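Local structure of HutD family protein (Pseudomonas aeruginosa, 1YLL) at residues E130-W135 with H179-A184; A139-L144 with C170-Q175. The protein is of unknown biochemical function but belongs to the HutD family of the cupin clan and is possibly linked to histidine utilisation. One frame throughout, in Å; residues are numbered along the deposited sequence.

Contact 1: E130-W135 with H179-A184; sequences EGELDW and HWRLTA
Strands 132-135 and 179-184 run antiparallel with their axes 4.7 Å apart, L133 with L182 and W135 with W180 forming antiparallel hydrogen-bonded pairs, and the two faces differ sharply in chemistry. On the face of L133, W135, L182 and W180 the packing is tight. W180 CB sits over the six-membered ring of W135, 3.7 Å from its centroid and almost on the ring normal, a CH-pi contact. The two side chains lie side by side, but their near-parallel ring planes, 26° apart, are slid so far that they barely overlap. L182 CD1 lies at the edge of the W135 ring, beside CZ3, and also meets L133 CD1. The other face is polar and looser. H179, its CG anti to the backbone N (chi1 -174°), brings NE2 to the anti lone pair of D134 OD2 at 2.7 Å, with the oxygen near the imidazole plane. R181, extended to CD, then bent at chi3, lays one guanidinium face over D134 CB; its NH1 lies in long salt bridges, 3.7 Å from E132 OE2 and 3.8 Å from D134 OD1, the former by charge alone because that oxygen stands well out of the guanidinium plane. A water donates to D134 OD2 and weakly links it to R181 NH2. At the far end G131 O is gripped twice, by A184 N and, nearly along the C=O axis, by T183 OG1 at 3.0 Å. Strand 132-137 edges a sheet, with 151-155 beyond 178-184; L142 and V190 back the apolar face, where R123 of a second subunit makes a cation-pi contact with W135.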
ATOM      1  N   GLU D 130      -9.297  13.488   1.295  1.00 22.27           N
ATOM      2  CA  GLU D 130     -10.485  13.179   0.503  1.00 26.26           C
ATOM      3  C   GLU D 130     -10.071  12.155  -0.536  1.00 23.80           C
ATOM      4  O   GLU D 130      -9.643  12.497  -1.632  1.00 24.90           O
ATOM      5  CB  GLU D 130     -10.990  14.449  -0.173  1.00 29.75           C
ATOM      6  CG  GLU D 130     -11.595  15.449   0.795  1.00 35.91           C
ATOM      7  CD  GLU D 130     -11.981  16.744   0.117  1.00 39.80           C
ATOM      8  OE1 GLU D 130     -12.344  16.694  -1.083  1.00 42.29           O
ATOM      9  OE2 GLU D 130     -11.937  17.804   0.781  1.00 41.73           O
ATOM     10  N   GLY D 131     -10.188  10.893  -0.159  1.00 25.13           N
ATOM     11  CA  GLY D 131      -9.812   9.829  -1.047  1.00 23.98           C
ATOM     12  C   GLY D 131      -8.340   9.550  -0.880  1.00 24.55           C
ATOM     13  O   GLY D 131      -7.960   8.533  -0.316  1.00 25.93           O
ATOM     14  N   GLU D 132      -7.500  10.469  -1.340  1.00 24.92           N
ATOM     15  CA  GLU D 132      -6.053  10.247  -1.256  1.00 24.05           C
ATOM     16  C   GLU D 132      -5.281  11.558  -1.314  1.00 21.47           C
ATOM     17  O   GLU D 132      -5.752  12.539  -1.893  1.00 22.86           O
ATOM     18  CB  GLU D 132      -5.649   9.360  -2.434  1.00 26.24           C
ATOM     19  CG  GLU D 132      -4.198   8.935  -2.573  1.00 32.89           C
ATOM     20  CD  GLU D 132      -4.001   8.020  -3.804  1.00 38.31           C
ATOM     21  OE1 GLU D 132      -4.222   8.499  -4.943  1.00 40.48           O
ATOM     22  OE2 GLU D 132      -3.646   6.827  -3.637  1.00 37.32           O
ATOM     23  N   LEU D 133      -4.109  11.576  -0.681  1.00 20.34           N
ATOM     24  CA  LEU D 133      -3.231  12.738  -0.754  1.00 19.36           C
ATOM     25  C   LEU D 133      -1.834  12.236  -0.429  1.00 18.26           C
ATOM     26  O   LEU D 133      -1.704  11.226   0.252  1.00 19.61           O
ATOM     27  CB  LEU D 133      -3.670  13.849   0.219  1.00 20.71           C
ATOM     28  CG  LEU D 133      -3.472  13.835   1.733  1.00 21.57           C
ATOM     29  CD1 LEU D 133      -1.991  13.907   2.107  1.00 20.22           C
ATOM     30  CD2 LEU D 133      -4.212  15.072   2.336  1.00 20.94           C
ATOM     31  N   ASP D 134      -0.798  12.912  -0.925  1.00 16.34           N
ATOM     32  CA  ASP D 134       0.563  12.488  -0.652  1.00 14.84           C
ATOM     33  C   ASP D 134       1.504  13.685  -0.693  1.00 13.18           C
ATOM     34  O   ASP D 134       1.158  14.752  -1.215  1.00 13.89           O
ATOM     35  CB  ASP D 134       1.041  11.458  -1.699  1.00 15.85           C
ATOM     36  CG  ASP D 134       1.363  12.082  -3.058  1.00 16.64           C
ATOM     37  OD1 ASP D 134       0.489  12.736  -3.665  1.00 20.91           O
ATOM     38  OD2 ASP D 134       2.508  11.915  -3.527  1.00 21.95           O
ATOM     39  N   TRP D 135       2.681  13.518  -0.102  1.00 15.36           N
ATOM     40  CA  TRP D 135       3.696  14.558  -0.167  1.00 12.58           C
ATOM     41  C   TRP D 135       5.037  13.866   0.013  1.00 14.09           C
ATOM     42  O   TRP D 135       5.090  12.690   0.396  1.00 13.76           O
ATOM     43  CB  TRP D 135       3.497  15.615   0.948  1.00 12.75           C
ATOM     44  CG  TRP D 135       3.871  15.202   2.339  1.00 12.65           C
ATOM     45  CD1 TRP D 135       5.097  15.346   2.920  1.00 12.42           C
ATOM     46  CD2 TRP D 135       3.025  14.589   3.314  1.00 12.77           C
ATOM     47  NE1 TRP D 135       5.064  14.861   4.216  1.00 14.61           N
ATOM     48  CE2 TRP D 135       3.804  14.395   4.481  1.00 15.32           C
ATOM     49  CE3 TRP D 135       1.680  14.184   3.319  1.00 14.57           C
ATOM     50  CZ2 TRP D 135       3.285  13.817   5.649  1.00 15.21           C
ATOM     51  CZ3 TRP D 135       1.161  13.600   4.497  1.00 14.57           C
ATOM     52  CH2 TRP D 135       1.971  13.429   5.636  1.00 13.54           C
ATOM     53  N   HIS D 179       8.324   9.443   1.033  1.00 17.28           N
ATOM     54  CA  HIS D 179       7.099   9.619   0.277  1.00 17.29           C
ATOM     55  C   HIS D 179       5.947   9.104   1.128  1.00 16.74           C
ATOM     56  O   HIS D 179       5.813   7.905   1.378  1.00 16.43           O
ATOM     57  CB  HIS D 179       7.138   8.875  -1.071  1.00 18.17           C
ATOM     58  CG  HIS D 179       5.948   9.156  -1.924  1.00 20.81           C
ATOM     59  ND1 HIS D 179       5.624   8.398  -3.030  1.00 24.34           N
ATOM     60  CD2 HIS D 179       4.981  10.102  -1.819  1.00 20.29           C
ATOM     61  CE1 HIS D 179       4.506   8.862  -3.566  1.00 26.22           C
ATOM     62  NE2 HIS D 179       4.097   9.897  -2.849  1.00 23.14           N
ATOM     63  N   TRP D 180       5.131  10.031   1.615  1.00 14.48           N
ATOM     64  CA  TRP D 180       3.989   9.713   2.462  1.00 14.47           C
ATOM     65  C   TRP D 180       2.671   9.806   1.711  1.00 15.84           C
ATOM     66  O   TRP D 180       2.414  10.803   1.035  1.00 14.81           O
ATOM     67  CB  TRP D 180       3.898  10.706   3.642  1.00 15.38           C
ATOM     68  CG  TRP D 180       5.029  10.652   4.593  1.00 13.04           C
ATOM     69  CD1 TRP D 180       6.121  11.478   4.641  1.00 17.30           C
ATOM     70  CD2 TRP D 180       5.162   9.742   5.679  1.00 16.51           C
ATOM     71  NE1 TRP D 180       6.915  11.137   5.701  1.00 15.33           N
ATOM     72  CE2 TRP D 180       6.352  10.072   6.357  1.00 15.11           C
ATOM     73  CE3 TRP D 180       4.378   8.675   6.146  1.00 14.92           C
ATOM     74  CZ2 TRP D 180       6.788   9.373   7.490  1.00 20.07           C
ATOM     75  CZ3 TRP D 180       4.816   7.969   7.292  1.00 17.42           C
ATOM     76  CH2 TRP D 180       6.002   8.328   7.937  1.00 17.67           C
ATOM     77  N   ARG D 181       1.811   8.797   1.866  1.00 15.93           N
ATOM     78  CA  ARG D 181       0.512   8.811   1.212  1.00 15.97           C
ATOM     79  C   ARG D 181      -0.586   8.448   2.203  1.00 15.63           C
ATOM     80  O   ARG D 181      -0.452   7.488   2.947  1.00 18.48           O
ATOM     81  CB  ARG D 181       0.476   7.841   0.025  1.00 19.89           C
ATOM     82  CG  ARG D 181      -0.886   7.888  -0.699  1.00 24.13           C
ATOM     83  CD  ARG D 181      -0.981   6.874  -1.838  1.00 31.44           C
ATOM     84  NE  ARG D 181       0.071   7.058  -2.823  1.00 38.00           N
ATOM     85  CZ  ARG D 181       0.181   8.120  -3.618  1.00 40.98           C
ATOM     86  NH1 ARG D 181      -0.711   9.104  -3.554  1.00 44.05           N
ATOM     87  NH2 ARG D 181       1.194   8.202  -4.473  1.00 42.90           N
ATOM     88  N   LEU D 182      -1.658   9.231   2.241  1.00 15.26           N
ATOM     89  CA  LEU D 182      -2.757   8.942   3.143  1.00 15.63           C
ATOM     90  C   LEU D 182      -3.981   8.675   2.294  1.00 16.16           C
ATOM     91  O   LEU D 182      -4.189   9.312   1.258  1.00 14.99           O
ATOM     92  CB  LEU D 182      -3.063  10.140   4.035  1.00 17.26           C
ATOM     93  CG  LEU D 182      -1.863  10.703   4.796  1.00 17.47           C
ATOM     94  CD1 LEU D 182      -2.345  11.923   5.568  1.00 19.81           C
ATOM     95  CD2 LEU D 182      -1.280   9.702   5.714  1.00 20.34           C
ATOM     96  N   THR D 183      -4.806   7.752   2.760  1.00 19.42           N
ATOM     97  CA  THR D 183      -6.024   7.435   2.045  1.00 21.13           C
ATOM     98  C   THR D 183      -7.182   7.319   3.036  1.00 21.09           C
ATOM     99  O   THR D 183      -6.981   6.965   4.199  1.00 20.95           O
ATOM    100  CB  THR D 183      -5.850   6.135   1.268  1.00 23.38           C
ATOM    101  OG1 THR D 183      -7.075   5.825   0.601  1.00 33.08           O
ATOM    102  CG2 THR D 183      -5.483   5.021   2.194  1.00 24.23           C
ATOM    103  N   ALA D 184      -8.384   7.677   2.591  1.00 23.31           N
ATOM    104  CA  ALA D 184      -9.558   7.591   3.450  1.00 26.48           C
ATOM    105  C   ALA D 184     -10.827   7.393   2.615  1.00 29.43           C
ATOM    106  O   ALA D 184     -10.935   7.931   1.526  1.00 31.43           O
ATOM    107  CB  ALA D 184      -9.674   8.860   4.283  1.00 27.56           C
TER
HETATM  108  O   HOH W   1       2.624  10.842  -6.120  1.00 24.66           O

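Contact 2: A139-L144 with C170-Q175; sequences ASTLLL and CAEGLQ
L142 and A171 form an antiparallel hydrogen-bonded pair: L142 N gives to A171 O at 2.8 Å, and A171 N returns an almost straight bond (170°) to L142 O. Both donors lie in the plane of the carbonyl they use. Beyond A171 the segment leaves the strand, and G173, with positive phi, swings it round so that L174 N reaches S140 O on a lone pair at 3.0 Å. G173 N lies close to the same oxygen at a poor angle; its hydrogen instead goes to a water 3.0 Å away. That water also hydrogen-bonds T141 OG1 at 2.7 Å and, weakly, S140 OG, so it bridges the start of one strand and the end of the other. The S140 N is taken by the carboxylate of D196. L174 CB and CD1 lie against S140 O; on the face of L143 and C170, L143 CD2 touches C170 SG at 3.5 Å; and E172 CG runs alongside T141. The backbones of C170 and E172 bond onward to R7 and E5. The pair forms part of a five-stranded antiparallel sheet, in which 168-171 and 141-146 are both inner strands, consistent with the beta-barrel fold of the cupin clan.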
ATOM      1  N   ALA D 139      11.801  15.570   6.561  1.00 18.18           N
ATOM      2  CA  ALA D 139      11.738  15.666   8.020  1.00 18.30           C
ATOM      3  C   ALA D 139      12.064  14.343   8.672  1.00 19.08           C
ATOM      4  O   ALA D 139      11.578  13.277   8.247  1.00 20.73           O
ATOM      5  CB  ALA D 139      10.357  16.137   8.472  1.00 17.15           C
ATOM      6  N   SER D 140      12.859  14.432   9.730  1.00 19.43           N
ATOM      7  CA  SER D 140      13.283  13.259  10.477  1.00 21.47           C
ATOM      8  C   SER D 140      12.191  12.764  11.406  1.00 19.73           C
ATOM      9  O   SER D 140      12.138  11.585  11.731  1.00 19.37           O
ATOM     10  CB  SER D 140      14.529  13.584  11.287  1.00 24.47           C
ATOM     11  OG  SER D 140      14.263  14.588  12.236  1.00 32.16           O
ATOM     12  N   THR D 141      11.329  13.675  11.862  1.00 17.18           N
ATOM     13  CA  THR D 141      10.230  13.253  12.721  1.00 17.39           C
ATOM     14  C   THR D 141       8.887  13.663  12.140  1.00 16.28           C
ATOM     15  O   THR D 141       8.726  14.813  11.714  1.00 16.93           O
ATOM     16  CB  THR D 141      10.358  13.856  14.127  1.00 20.02           C
ATOM     17  OG1 THR D 141      11.473  13.253  14.803  1.00 24.24           O
ATOM     18  CG2 THR D 141       9.081  13.593  14.943  1.00 18.28           C
ATOM     19  N   LEU D 142       7.960  12.712  12.055  1.00 14.70           N
ATOM     20  CA  LEU D 142       6.608  13.006  11.596  1.00 15.58           C
ATOM     21  C   LEU D 142       5.581  12.520  12.623  1.00 15.25           C
ATOM     22  O   LEU D 142       5.601  11.373  13.044  1.00 15.46           O
ATOM     23  CB  LEU D 142       6.289  12.378  10.218  1.00 15.36           C
ATOM     24  CG  LEU D 142       4.777  12.392   9.859  1.00 16.95           C
ATOM     25  CD1 LEU D 142       4.308  13.827   9.623  1.00 18.44           C
ATOM     26  CD2 LEU D 142       4.474  11.578   8.616  1.00 15.55           C
ATOM     27  N   LEU D 143       4.698  13.420  13.056  1.00 12.81           N
ATOM     28  CA  LEU D 143       3.622  13.040  13.942  1.00 13.91           C
ATOM     29  C   LEU D 143       2.386  13.300  13.069  1.00 13.43           C
ATOM     30  O   LEU D 143       2.188  14.409  12.562  1.00 14.92           O
ATOM     31  CB  LEU D 143       3.597  13.938  15.188  1.00 14.54           C
ATOM     32  CG  LEU D 143       4.897  13.895  15.989  1.00 19.81           C
ATOM     33  CD1 LEU D 143       4.932  15.009  17.029  1.00 22.55           C
ATOM     34  CD2 LEU D 143       4.994  12.521  16.623  1.00 23.26           C
ATOM     35  N   LEU D 144       1.565  12.276  12.835  1.00 11.46           N
ATOM     36  CA  LEU D 144       0.389  12.467  11.983  1.00 13.78           C
ATOM     37  C   LEU D 144      -0.842  12.127  12.823  1.00 14.75           C
ATOM     38  O   LEU D 144      -1.108  10.962  13.111  1.00 13.63           O
ATOM     39  CB  LEU D 144       0.494  11.552  10.741  1.00 13.05           C
ATOM     40  CG  LEU D 144      -0.484  11.765   9.594  1.00 17.71           C
ATOM     41  CD1 LEU D 144      -1.880  11.453  10.056  1.00 19.70           C
ATOM     42  CD2 LEU D 144      -0.415  13.206   9.067  1.00 16.49           C
ATOM     43  N   CYS D 170       3.564   8.079  14.909  1.00 18.10           N
ATOM     44  CA  CYS D 170       4.761   8.779  15.383  1.00 19.21           C
ATOM     45  C   CYS D 170       5.935   8.109  14.692  1.00 21.08           C
ATOM     46  O   CYS D 170       6.183   6.926  14.934  1.00 24.23           O
ATOM     47  CB  CYS D 170       4.931   8.650  16.905  1.00 23.25           C
ATOM     48  SG  CYS D 170       6.454   9.499  17.572  1.00 32.21           S
ATOM     49  N   ALA D 171       6.624   8.833  13.809  1.00 18.81           N
ATOM     50  CA  ALA D 171       7.799   8.297  13.117  1.00 21.70           C
ATOM     51  C   ALA D 171       9.014   9.161  13.458  1.00 21.56           C
ATOM     52  O   ALA D 171       9.022  10.377  13.249  1.00 21.15           O
ATOM     53  CB  ALA D 171       7.581   8.273  11.604  1.00 19.89           C
ATOM     54  N   GLU D 172      10.054   8.530  13.984  1.00 22.69           N
ATOM     55  CA  GLU D 172      11.238   9.281  14.367  1.00 23.98           C
ATOM     56  C   GLU D 172      12.470   8.681  13.726  1.00 23.24           C
ATOM     57  O   GLU D 172      12.451   7.528  13.337  1.00 24.47           O
ATOM     58  CB  GLU D 172      11.425   9.248  15.890  1.00 27.04           C
ATOM     59  CG  GLU D 172      10.717  10.325  16.679  1.00 31.69           C
ATOM     60  CD  GLU D 172      11.020  10.204  18.167  1.00 33.30           C
ATOM     61  OE1 GLU D 172      10.612   9.191  18.767  1.00 34.99           O
ATOM     62  OE2 GLU D 172      11.675  11.112  18.726  1.00 37.52           O
ATOM     63  N   GLY D 173      13.519   9.481  13.623  1.00 22.76           N
ATOM     64  CA  GLY D 173      14.772   9.010  13.061  1.00 24.88           C
ATOM     65  C   GLY D 173      14.744   8.688  11.584  1.00 26.22           C
ATOM     66  O   GLY D 173      15.532   7.866  11.109  1.00 23.72           O
ATOM     67  N   LEU D 174      13.825   9.318  10.858  1.00 23.68           N
ATOM     68  CA  LEU D 174      13.700   9.106   9.421  1.00 23.94           C
ATOM     69  C   LEU D 174      14.910   9.720   8.748  1.00 23.98           C
ATOM     70  O   LEU D 174      15.379  10.783   9.152  1.00 23.80           O
ATOM     71  CB  LEU D 174      12.416   9.765   8.896  1.00 24.97           C
ATOM     72  CG  LEU D 174      11.080   9.215   9.422  1.00 25.18           C
ATOM     73  CD1 LEU D 174       9.995  10.281   9.296  1.00 25.26           C
ATOM     74  CD2 LEU D 174      10.686   7.989   8.646  1.00 27.71           C
ATOM     75  N   GLN D 175      15.424   9.034   7.732  1.00 24.06           N
ATOM     76  CA  GLN D 175      16.611   9.489   7.004  1.00 25.02           C
ATOM     77  C   GLN D 175      16.307   9.624   5.521  1.00 23.09           C
ATOM     78  O   GLN D 175      15.837   8.671   4.909  1.00 23.64           O
ATOM     79  CB  GLN D 175      17.758   8.478   7.156  1.00 28.47           C
ATOM     80  CG  GLN D 175      18.371   8.351   8.550  1.00 34.07           C
ATOM     81  CD  GLN D 175      19.244   9.544   8.949  1.00 33.76           C
ATOM     82  OE1 GLN D 175      19.671  10.332   8.107  1.00 38.25           O
ATOM     83  NE2 GLN D 175      19.524   9.664  10.245  1.00 38.13           N
TER
HETATM   84  O   HOH W   2      13.913  12.204  14.749  1.00 39.36           O

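Overall arrangement
Contact 2 is nested along the chain inside the loop closed by contact 1: strand 132-137 leads into 141-146, and 168-171 leads into 178-184. The pairs nevertheless belong to two different sheets, whose apolar sides meet. W180 connects them, its CE2 lying 3.3 Å from L142 CD2 while its six-membered ring reaches L174 and A171; W135 joins it against L142. Contact 1, farther from the chain centre, combines this aromatic side with a charged outer face and reaches a second subunit. Contact 2, nearer the centre, has no charged pairing between its segments and relies on backbone bonds, leucines and one water; no other chain touches it.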